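Local structure of lovastatin nonaketide synthase, polyketide synthase component (Aspergillus terreus, 7CPX) at residues S42-E47 and A70-D75; L212-F217 and R944-G949; W1276-L1281 and W1806-K1811. The protein builds the nonaketide precursor dihydromonacolin L of the cholesterol-lowering compound lovastatin by iteratively condensing malonyl-CoA units and reducing and methylating the growing chain, together with the partner enzyme lovC. The protein carries 2 engineered substitutions. All coordinates share one frame; numbering follows the deposited sequence.

Interaction 1: residues S42-E47 and A70-D75; sequences SRIPKE and AYVLQD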
loop_
_atom_site.group_PDB
_atom_site.type_symbol
_atom_site.label_atom_id
_atom_site.label_comp_id
_atom_site.label_asym_id
_atom_site.label_seq_id
_atom_site.Cartn_x
_atom_site.Cartn_y
_atom_site.Cartn_z
ATOM N N SER A 42 -13.267 -31.527 -3.227
ATOM C CA SER A 42 -11.844 -31.317 -3.434
ATOM C C SER A 42 -11.465 -29.942 -2.908
ATOM O O SER A 42 -12.322 -29.089 -2.663
ATOM C CB SER A 42 -11.471 -31.440 -4.914
ATOM O OG SER A 42 -12.167 -30.484 -5.695
ATOM N N ARG A 43 -10.163 -29.741 -2.737
ATOM C CA ARG A 43 -9.660 -28.444 -2.313
ATOM C C ARG A 43 -10.078 -27.379 -3.317
ATOM O O ARG A 43 -10.089 -27.613 -4.528
ATOM C CB ARG A 43 -8.136 -28.485 -2.192
ATOM C CG ARG A 43 -7.542 -27.413 -1.292
ATOM C CD ARG A 43 -7.541 -27.850 0.163
ATOM N NE ARG A 43 -6.760 -26.950 1.003
ATOM C CZ ARG A 43 -6.478 -27.171 2.280
ATOM N NH1 ARG A 43 -6.897 -28.263 2.901
ATOM N NH2 ARG A 43 -5.758 -26.278 2.951
ATOM N N ILE A 44 -10.436 -26.205 -2.807
ATOM C CA ILE A 44 -10.866 -25.100 -3.660
ATOM C C ILE A 44 -9.778 -24.852 -4.698
ATOM O O ILE A 44 -8.675 -24.418 -4.337
ATOM C CB ILE A 44 -11.145 -23.827 -2.848
ATOM C CG1 ILE A 44 -12.083 -24.114 -1.671
ATOM C CG2 ILE A 44 -11.749 -22.768 -3.746
ATOM C CD1 ILE A 44 -13.381 -24.767 -2.061
ATOM N N PRO A 45 -10.028 -25.106 -5.983
ATOM C CA PRO A 45 -8.968 -24.917 -6.979
ATOM C C PRO A 45 -8.468 -23.482 -6.993
ATOM O O PRO A 45 -9.236 -22.532 -6.831
ATOM C CB PRO A 45 -9.648 -25.291 -8.300
ATOM C CG PRO A 45 -10.805 -26.137 -7.916
ATOM C CD PRO A 45 -11.266 -25.617 -6.595
ATOM N N LYS A 46 -7.157 -23.332 -7.194
ATOM C CA LYS A 46 -6.575 -21.998 -7.272
ATOM C C LYS A 46 -7.153 -21.215 -8.440
ATOM O O LYS A 46 -7.133 -19.980 -8.433
ATOM C CB LYS A 46 -5.056 -22.097 -7.395
ATOM C CG LYS A 46 -4.398 -22.895 -6.280
ATOM C CD LYS A 46 -2.919 -23.111 -6.550
ATOM C CE LYS A 46 -2.300 -24.049 -5.527
ATOM N NZ LYS A 46 -0.869 -24.339 -5.823
ATOM N N GLU A 47 -7.673 -21.915 -9.452
ATOM C CA GLU A 47 -8.311 -21.233 -10.570
ATOM C C GLU A 47 -9.522 -20.434 -10.110
ATOM O O GLU A 47 -9.870 -19.421 -10.726
ATOM C CB GLU A 47 -8.719 -22.248 -11.637
ATOM C CG GLU A 47 -7.565 -23.082 -12.168
ATOM C CD GLU A 47 -8.012 -24.124 -13.173
ATOM O OE1 GLU A 47 -9.227 -24.208 -13.444
ATOM O OE2 GLU A 47 -7.147 -24.861 -13.690
ATOM N N ALA A 70 -14.669 -28.060 -0.994
ATOM C CA ALA A 70 -16.004 -27.830 -1.521
ATOM C C ALA A 70 -16.238 -28.790 -2.673
ATOM O O ALA A 70 -15.294 -29.278 -3.301
ATOM C CB ALA A 70 -16.188 -26.385 -1.984
ATOM N N TYR A 71 -17.515 -29.054 -2.939
ATOM C CA TYR A 71 -17.919 -29.872 -4.079
ATOM C C TYR A 71 -17.984 -28.950 -5.294
ATOM O O TYR A 71 -19.043 -28.473 -5.712
ATOM C CB TYR A 71 -19.247 -30.561 -3.798
ATOM C CG TYR A 71 -19.199 -31.548 -2.650
ATOM C CD1 TYR A 71 -19.051 -31.116 -1.342
ATOM C CD2 TYR A 71 -19.314 -32.912 -2.875
ATOM C CE1 TYR A 71 -19.012 -32.012 -0.293
ATOM C CE2 TYR A 71 -19.276 -33.814 -1.833
ATOM C CZ TYR A 71 -19.128 -33.361 -0.543
ATOM O OH TYR A 71 -19.088 -34.259 0.498
ATOM N N VAL A 72 -16.816 -28.692 -5.857
ATOM C CA VAL A 72 -16.633 -27.689 -6.898
ATOM C C VAL A 72 -16.847 -28.321 -8.264
ATOM O O VAL A 72 -16.548 -29.499 -8.487
ATOM C CB VAL A 72 -15.232 -27.051 -6.790
ATOM C CG1 VAL A 72 -15.053 -25.967 -7.834
ATOM C CG2 VAL A 72 -15.008 -26.486 -5.397
ATOM N N LEU A 73 -17.373 -27.525 -9.192
ATOM C CA LEU A 73 -17.511 -27.971 -10.570
ATOM C C LEU A 73 -16.140 -28.114 -11.218
ATOM O O LEU A 73 -15.237 -27.304 -10.989
ATOM C CB LEU A 73 -18.360 -26.984 -11.369
ATOM C CG LEU A 73 -19.785 -26.754 -10.865
ATOM C CD1 LEU A 73 -20.491 -25.713 -11.712
ATOM C CD2 LEU A 73 -20.566 -28.047 -10.863
ATOM N N GLN A 74 -15.988 -29.153 -12.036
ATOM C CA GLN A 74 -14.747 -29.411 -12.750
ATOM C C GLN A 74 -14.719 -28.745 -14.120
ATOM O O GLN A 74 -13.991 -29.203 -15.008
ATOM C CB GLN A 74 -14.526 -30.919 -12.891
ATOM C CG GLN A 74 -14.217 -31.629 -11.580
ATOM C CD GLN A 74 -15.398 -31.655 -10.630
ATOM O OE1 GLN A 74 -16.542 -31.451 -11.036
ATOM N NE2 GLN A 74 -15.125 -31.903 -9.354
ATOM N N ASP A 75 -15.493 -27.680 -14.308
ATOM C CA ASP A 75 -15.570 -26.967 -15.572
ATOM C C ASP A 75 -15.119 -25.526 -15.377
ATOM O O ASP A 75 -15.274 -24.950 -14.297
ATOM C CB ASP A 75 -16.997 -26.994 -16.135
ATOM C CG ASP A 75 -17.094 -26.367 -17.511
ATOM O OD1 ASP A 75 -16.046 -25.971 -18.065
ATOM O OD2 ASP A 75 -18.221 -26.267 -18.041
#

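Interaction 2: residues L212-F217 and R944-G949; sequences LGPMTF and RHHLRG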
loop_
_atom_site.group_PDB
_atom_site.type_symbol
_atom_site.label_atom_id
_atom_site.label_comp_id
_atom_site.label_asym_id
_atom_site.label_seq_id
_atom_site.Cartn_x
_atom_site.Cartn_y
_atom_site.Cartn_z
ATOM N N LEU A 212 -16.767 -18.566 -6.300
ATOM C CA LEU A 212 -15.893 -17.681 -7.050
ATOM C C LEU A 212 -15.052 -16.783 -6.160
ATOM O O LEU A 212 -14.065 -16.217 -6.639
ATOM C CB LEU A 212 -16.718 -16.800 -7.999
ATOM C CG LEU A 212 -17.827 -17.516 -8.772
ATOM C CD1 LEU A 212 -18.795 -16.516 -9.371
ATOM C CD2 LEU A 212 -17.235 -18.391 -9.855
ATOM N N GLY A 213 -15.415 -16.643 -4.890
ATOM C CA GLY A 213 -14.676 -15.815 -3.973
ATOM C C GLY A 213 -14.758 -16.329 -2.551
ATOM O O GLY A 213 -15.620 -17.142 -2.204
ATOM N N PRO A 214 -13.846 -15.862 -1.697
ATOM C CA PRO A 214 -13.848 -16.317 -0.301
ATOM C C PRO A 214 -14.921 -15.667 0.548
ATOM O O PRO A 214 -15.119 -16.092 1.693
ATOM C CB PRO A 214 -12.449 -15.930 0.187
ATOM C CG PRO A 214 -12.120 -14.720 -0.618
ATOM C CD PRO A 214 -12.751 -14.917 -1.967
ATOM N N MET A 215 -15.610 -14.648 0.031
ATOM C CA MET A 215 -16.607 -13.920 0.808
ATOM C C MET A 215 -17.547 -14.872 1.536
ATOM O O MET A 215 -17.679 -14.826 2.764
ATOM C CB MET A 215 -17.414 -12.990 -0.105
ATOM C CG MET A 215 -16.663 -12.127 -1.112
ATOM S SD MET A 215 -15.623 -10.858 -0.361
ATOM C CE MET A 215 -16.849 -9.845 0.462
ATOM N N THR A 216 -18.211 -15.745 0.777
ATOM C CA THR A 216 -19.161 -16.672 1.381
ATOM C C THR A 216 -18.472 -17.595 2.377
ATOM O O THR A 216 -19.005 -17.859 3.460
ATOM C CB THR A 216 -19.869 -17.490 0.293
ATOM O OG1 THR A 216 -20.879 -18.358 0.832
ATOM C CG2 THR A 216 -18.929 -18.148 -0.743
ATOM N N PHE A 217 -17.289 -18.103 2.027
ATOM C CA PHE A 217 -16.589 -19.013 2.926
ATOM C C PHE A 217 -16.258 -18.329 4.243
ATOM O O PHE A 217 -16.513 -18.876 5.321
ATOM C CB PHE A 217 -15.318 -19.537 2.262
ATOM C CG PHE A 217 -15.572 -20.577 1.216
ATOM C CD1 PHE A 217 -15.844 -20.209 -0.086
ATOM C CD2 PHE A 217 -15.543 -21.921 1.535
ATOM C CE1 PHE A 217 -16.080 -21.159 -1.051
ATOM C CE2 PHE A 217 -15.779 -22.881 0.573
ATOM C CZ PHE A 217 -16.049 -22.500 -0.724
ATOM N N ARG A 944 -7.268 -10.441 -8.563
ATOM C CA ARG A 944 -6.576 -11.706 -8.776
ATOM C C ARG A 944 -5.567 -11.971 -7.666
ATOM O O ARG A 944 -5.489 -13.087 -7.141
ATOM C CB ARG A 944 -5.892 -11.698 -10.142
ATOM C CG ARG A 944 -5.092 -12.948 -10.443
ATOM C CD ARG A 944 -4.682 -12.994 -11.904
ATOM N NE ARG A 944 -4.066 -11.746 -12.338
ATOM C CZ ARG A 944 -2.806 -11.410 -12.100
ATOM N NH1 ARG A 944 -1.996 -12.201 -11.414
ATOM N NH2 ARG A 944 -2.345 -10.250 -12.560
ATOM N N HIS A 945 -4.789 -10.954 -7.289
ATOM C CA HIS A 945 -3.861 -11.101 -6.176
ATOM C C HIS A 945 -4.592 -11.336 -4.863
ATOM O O HIS A 945 -4.006 -11.883 -3.923
ATOM C CB HIS A 945 -2.980 -9.859 -6.068
ATOM C CG HIS A 945 -1.787 -10.036 -5.183
ATOM N ND1 HIS A 945 -1.880 -10.107 -3.811
ATOM C CD2 HIS A 945 -0.469 -10.151 -5.477
ATOM C CE1 HIS A 945 -0.674 -10.262 -3.296
ATOM N NE2 HIS A 945 0.201 -10.292 -4.286
ATOM N N HIS A 946 -5.856 -10.923 -4.780
ATOM C CA HIS A 946 -6.657 -11.148 -3.582
ATOM C C HIS A 946 -7.136 -12.593 -3.501
ATOM O O HIS A 946 -6.900 -13.279 -2.500
ATOM C CB HIS A 946 -7.843 -10.183 -3.575
ATOM C CG HIS A 946 -8.951 -10.589 -2.657
ATOM N ND1 HIS A 946 -8.769 -10.762 -1.303
ATOM C CD2 HIS A 946 -10.258 -10.849 -2.898
ATOM C CE1 HIS A 946 -9.915 -11.113 -0.749
ATOM N NE2 HIS A 946 -10.834 -11.174 -1.695
ATOM N N LEU A 947 -7.811 -13.069 -4.548
ATOM C CA LEU A 947 -8.282 -14.450 -4.567
ATOM C C LEU A 947 -7.115 -15.422 -4.489
ATOM O O LEU A 947 -7.145 -16.392 -3.722
ATOM C CB LEU A 947 -9.100 -14.700 -5.833
ATOM C CG LEU A 947 -10.294 -13.773 -6.048
ATOM C CD1 LEU A 947 -10.976 -14.095 -7.360
ATOM C CD2 LEU A 947 -11.275 -13.884 -4.898
ATOM N N ARG A 948 -6.077 -15.177 -5.279
ATOM C CA ARG A 948 -4.798 -15.851 -5.412
ATOM C C ARG A 948 -3.804 -15.193 -4.458
ATOM O O ARG A 948 -4.182 -14.436 -3.560
ATOM C CB ARG A 948 -4.311 -15.800 -6.860
ATOM C CG ARG A 948 -5.408 -15.921 -7.913
ATOM C CD ARG A 948 -6.057 -17.289 -7.925
ATOM N NE ARG A 948 -7.480 -17.198 -8.233
ATOM C CZ ARG A 948 -7.971 -16.814 -9.401
ATOM N NH1 ARG A 948 -7.182 -16.475 -10.407
ATOM N NH2 ARG A 948 -9.290 -16.763 -9.566
ATOM N N GLY A 949 -2.519 -15.482 -4.636
ATOM C CA GLY A 949 -1.488 -14.812 -3.885
ATOM C C GLY A 949 -0.825 -15.706 -2.860
ATOM O O GLY A 949 -1.080 -16.912 -2.785
#

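Interaction 3: residues W1276-L1281 and W1806-K1811; sequences WSWGPL and WIPRLK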
loop_
_atom_site.group_PDB
_atom_site.type_symbol
_atom_site.label_atom_id
_atom_site.label_comp_id
_atom_site.label_asym_id
_atom_site.label_seq_id
_atom_site.Cartn_x
_atom_site.Cartn_y
_atom_site.Cartn_z
ATOM N N TRP A 1276 21.652 13.760 58.043
ATOM C CA TRP A 1276 21.384 13.961 59.465
ATOM C C TRP A 1276 21.161 15.449 59.708
ATOM O O TRP A 1276 22.039 16.178 60.174
ATOM C CB TRP A 1276 22.537 13.442 60.317
ATOM C CG TRP A 1276 22.615 11.960 60.416
ATOM C CD1 TRP A 1276 21.912 11.055 59.688
ATOM C CD2 TRP A 1276 23.445 11.204 61.305
ATOM N NE1 TRP A 1276 22.250 9.779 60.063
ATOM C CE2 TRP A 1276 23.192 9.842 61.054
ATOM C CE3 TRP A 1276 24.380 11.546 62.286
ATOM C CZ2 TRP A 1276 23.837 8.822 61.749
ATOM C CZ3 TRP A 1276 25.020 10.532 62.975
ATOM C CH2 TRP A 1276 24.746 9.187 62.703
ATOM N N SER A 1277 19.960 15.913 59.375
ATOM C CA SER A 1277 19.590 17.262 59.761
ATOM C C SER A 1277 19.706 17.351 61.274
ATOM O O SER A 1277 18.953 16.694 61.998
ATOM C CB SER A 1277 18.173 17.598 59.296
ATOM O OG SER A 1277 17.834 18.936 59.616
ATOM N N TRP A 1278 20.672 18.122 61.759
ATOM C CA TRP A 1278 20.934 18.258 63.189
ATOM C C TRP A 1278 20.243 19.533 63.657
ATOM O O TRP A 1278 20.669 20.643 63.336
ATOM C CB TRP A 1278 22.431 18.294 63.467
ATOM C CG TRP A 1278 23.106 16.958 63.439
ATOM C CD1 TRP A 1278 23.817 16.422 62.408
ATOM C CD2 TRP A 1278 23.155 15.998 64.500
ATOM N NE1 TRP A 1278 24.299 15.185 62.755
ATOM C CE2 TRP A 1278 23.907 14.901 64.037
ATOM C CE3 TRP A 1278 22.631 15.957 65.793
ATOM C CZ2 TRP A 1278 24.146 13.776 64.821
ATOM C CZ3 TRP A 1278 22.872 14.843 66.570
ATOM C CH2 TRP A 1278 23.621 13.768 66.083
ATOM N N GLY A 1279 19.167 19.373 64.425
ATOM C CA GLY A 1279 18.392 20.506 64.867
ATOM C C GLY A 1279 18.135 20.478 66.359
ATOM O O GLY A 1279 18.220 19.432 67.001
ATOM N N PRO A 1280 17.784 21.625 66.938
ATOM C CA PRO A 1280 17.697 21.711 68.400
ATOM C C PRO A 1280 16.712 20.715 68.990
ATOM O O PRO A 1280 15.673 20.395 68.409
ATOM C CB PRO A 1280 17.231 23.149 68.644
ATOM C CG PRO A 1280 17.609 23.893 67.417
ATOM C CD PRO A 1280 17.487 22.914 66.292
ATOM N N LEU A 1281 17.065 20.221 70.178
ATOM C CA LEU A 1281 16.166 19.393 70.970
ATOM C C LEU A 1281 14.943 20.160 71.451
ATOM O O LEU A 1281 13.966 19.535 71.873
ATOM C CB LEU A 1281 16.912 18.820 72.177
ATOM C CG LEU A 1281 16.163 17.777 73.012
ATOM C CD1 LEU A 1281 16.603 16.376 72.638
ATOM C CD2 LEU A 1281 16.363 18.028 74.497
ATOM N N TRP A 1806 20.735 18.932 71.064
ATOM C CA TRP A 1806 20.326 18.814 69.675
ATOM C C TRP A 1806 20.013 17.355 69.381
ATOM O O TRP A 1806 20.419 16.447 70.111
ATOM C CB TRP A 1806 21.412 19.316 68.716
ATOM C CG TRP A 1806 21.960 20.670 69.047
ATOM C CD1 TRP A 1806 22.766 20.993 70.096
ATOM C CD2 TRP A 1806 21.759 21.880 68.309
ATOM N NE1 TRP A 1806 23.072 22.330 70.067
ATOM C CE2 TRP A 1806 22.466 22.898 68.978
ATOM C CE3 TRP A 1806 21.046 22.203 67.152
ATOM C CZ2 TRP A 1806 22.481 24.215 68.528
ATOM C CZ3 TRP A 1806 21.063 23.510 66.708
ATOM C CH2 TRP A 1806 21.774 24.500 67.393
ATOM N N ILE A 1807 19.287 17.140 68.287
ATOM C CA ILE A 1807 18.916 15.797 67.852
ATOM C C ILE A 1807 19.080 15.697 66.347
ATOM O O ILE A 1807 18.899 16.675 65.608
ATOM C CB ILE A 1807 17.461 15.450 68.249
ATOM C CG1 ILE A 1807 17.463 14.602 69.525
ATOM C CG2 ILE A 1807 16.714 14.742 67.116
ATOM C CD1 ILE A 1807 16.094 14.137 69.982
ATOM N N PRO A 1808 19.439 14.509 65.862
ATOM C CA PRO A 1808 19.494 14.277 64.420
ATOM C C PRO A 1808 18.203 13.683 63.887
ATOM O O PRO A 1808 17.540 12.873 64.536
ATOM C CB PRO A 1808 20.642 13.271 64.291
ATOM C CG PRO A 1808 20.494 12.431 65.520
ATOM C CD PRO A 1808 19.916 13.328 66.605
ATOM N N ARG A 1809 17.854 14.098 62.674
ATOM C CA ARG A 1809 16.706 13.546 61.976
ATOM C C ARG A 1809 17.073 13.330 60.518
ATOM O O ARG A 1809 17.740 14.168 59.907
ATOM C CB ARG A 1809 15.488 14.467 62.096
ATOM C CG ARG A 1809 15.109 14.771 63.534
ATOM C CD ARG A 1809 13.647 14.511 63.794
ATOM N NE ARG A 1809 13.276 14.857 65.161
ATOM C CZ ARG A 1809 13.564 14.117 66.223
ATOM N NH1 ARG A 1809 14.235 12.982 66.113
ATOM N NH2 ARG A 1809 13.179 14.531 67.426
ATOM N N LEU A 1810 16.640 12.203 59.966
ATOM C CA LEU A 1810 16.994 11.844 58.600
ATOM C C LEU A 1810 16.060 12.555 57.635
ATOM O O LEU A 1810 14.856 12.277 57.608
ATOM C CB LEU A 1810 16.917 10.332 58.418
ATOM C CG LEU A 1810 17.556 9.530 59.553
ATOM C CD1 LEU A 1810 17.509 8.049 59.257
ATOM C CD2 LEU A 1810 18.982 9.986 59.784
ATOM N N LYS A 1811 16.609 13.474 56.845
ATOM C CA LYS A 1811 15.831 14.239 55.882
ATOM C C LYS A 1811 16.420 14.056 54.493
ATOM O O LYS A 1811 17.632 14.189 54.300
ATOM C CB LYS A 1811 15.798 15.722 56.257
ATOM C CG LYS A 1811 15.202 15.973 57.632
ATOM C CD LYS A 1811 14.221 17.134 57.646
ATOM C CE LYS A 1811 14.927 18.477 57.691
ATOM N NZ LYS A 1811 13.985 19.570 58.059
#

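Interaction 1: residues S42-E47 and A70-D75
S42 and A70 meet through their flat peptide groups. The amide N of S42 stands above the carbonyl plane of A70, 37° out of it, whereas the amide N of A70 is tilted by 27° from the carbonyl plane of S42. The two bonds make an antiparallel, hydrogen-bonded bridge, the heart of a small two-stranded ribbon (42-43 with 69-70) in the ketosynthase, which has the thiolase fold. From S42 N to A70 O the distance is 3.0 Å and the bond is nearly straight; the return bond, A70 N to S42 O, measures 3.1 Å. A70 O also takes a weak bond from V72 N, closing an inverse gamma turn centred on Y71, after which the strand pairing has ended.

Beyond the bridge the contact is apolar. I44 has CG1 anti to its own carbonyl carbon (chi1 -51°), and from there CD1 reaches the CB of A70 and, at 4.1 Å, CG2 of V72. Behind V72, the chain is held to a neighbouring loop: L73 N, the next amide along, bonds to the carboxylate of E246, and the side chain of V72 itself touches both E246 and R48. The ring of P45 and the branches of V72 meet tip to tip: CD of P45 faces both methyls of V72, 4.0 Å from CG1 and the same from CG2.

Interaction 2: residues L212-F217 and R944-G949
L947 closes on the turn L212-P214 with the end of its side chain. Its CB and CG stand back from the turn. Chi1 (-56°) sets CG anti to the carbonyl carbon, and from CG the two methyls reach the turn: CD1 lies 3.8 Å from the carbonyl O of L212, while CD2 touches the ring carbon CD of P214 at 3.4 Å and comes within 4.0 Å of CA of G213. The leucine and proline side chains cross at about a right angle. Beside this, P214 and H946 reach toward each other tip to tip, with CG of the proline 3.9 Å from NE2 of the histidine in an oblique approach. The imidazole is also met by F54, the two ring planes nearly perpendicular.

The contact sets the start of ketosynthase helix 214-222 against the end of helix 941-947, which in sequence falls between the transacylase and dehydratase regions. This is consistent with a post-transacylase linker folding back onto the ketosynthase, as in related synthases. The dimer partner completes the packing: L144 of the second subunit lies on both P214 and H946, and R944 bonds to the carbonyl of K1070 of that subunit.

Several polar groups nearby have other partners. D135 takes the amides of L212 and G213, and R948 turns to E939 and to the carbonyl of R48. The two segments themselves therefore meet by van der Waals contact, with no directional bond between them.

Interaction 3: residues W1276-L1281 and W1806-K1811
S1277 and R1809 face each other as a hydrogen-bonded antiparallel pair, bonded twice. R1809 N gives a sound bond to S1277 O at 2.9 Å, whereas S1277 N to R1809 O, equally short, is weak, its N-H...O angle only 121°. Next along, G1279 N reaches I1807 O at 3.0 Å, and I1807 N reaches G1279 O at 2.8 Å with the N-H almost straight at it (169°). I1807 O is doubly served, since H1435 NE2 also bonds to it. Two CA-H...O contacts fill the gaps, P1808 CA to S1277 O and W1278 CA to I1807 O, each 3.5 Å.

Strand 1275-1280 is the edge of a mixed sheet whose next members are 1804-1811 and 1797-1801, followed by parallel strands. The arrangement is consistent with the Rossmann-like structural half of a ketoreductase, its sheet completed by a strand from far back in the sequence.

On the side of the sheet that carries W1276 and W1278, P1808 lies over one face of the W1278 indole, with CB 3.3 Å from the six-ring centroid, a CH-pi contact. At the other end, CG of P1280 packs on CZ3 of W1806, and CD1 of L1281 meets CD1 of I1807. Several side-chain N-H groups find partners beyond the two strands: W1806 NE1 bonds to C1801 O, R1809 NE and NH2 to the carbonyls of H1435 and R1436, and K1811 NZ to Q1461 O.

P1808 and P1280, which lack an N-H, both fall in non-hydrogen-bonded pairs, so neither costs a bond between the two strands, and each instead lends its ring to an indole.

Overall arrangement
Interactions 1 and 2 are neighbours, their centres 13 Å apart, and F217 joins them: its CZ lies 3.7 Å from I44 CD1 and 4.1 Å from A70 CB. A second junction is made by R948, just past the helix end of interaction 2, which packs its guanidinium on the backbone, with NE 2.8 Å from K46 O. The side chain of A70 is about 9 Å from that of H367, a predicted ketosynthase catalytic residue, so interaction 1 probably lies close to the active site, whereas interaction 2 ties a distant chain segment to the same domain. Interaction 3 belongs to another part of the synthase, its nearest atoms about 69 Å from interaction 1 and about 65 Å from interaction 2.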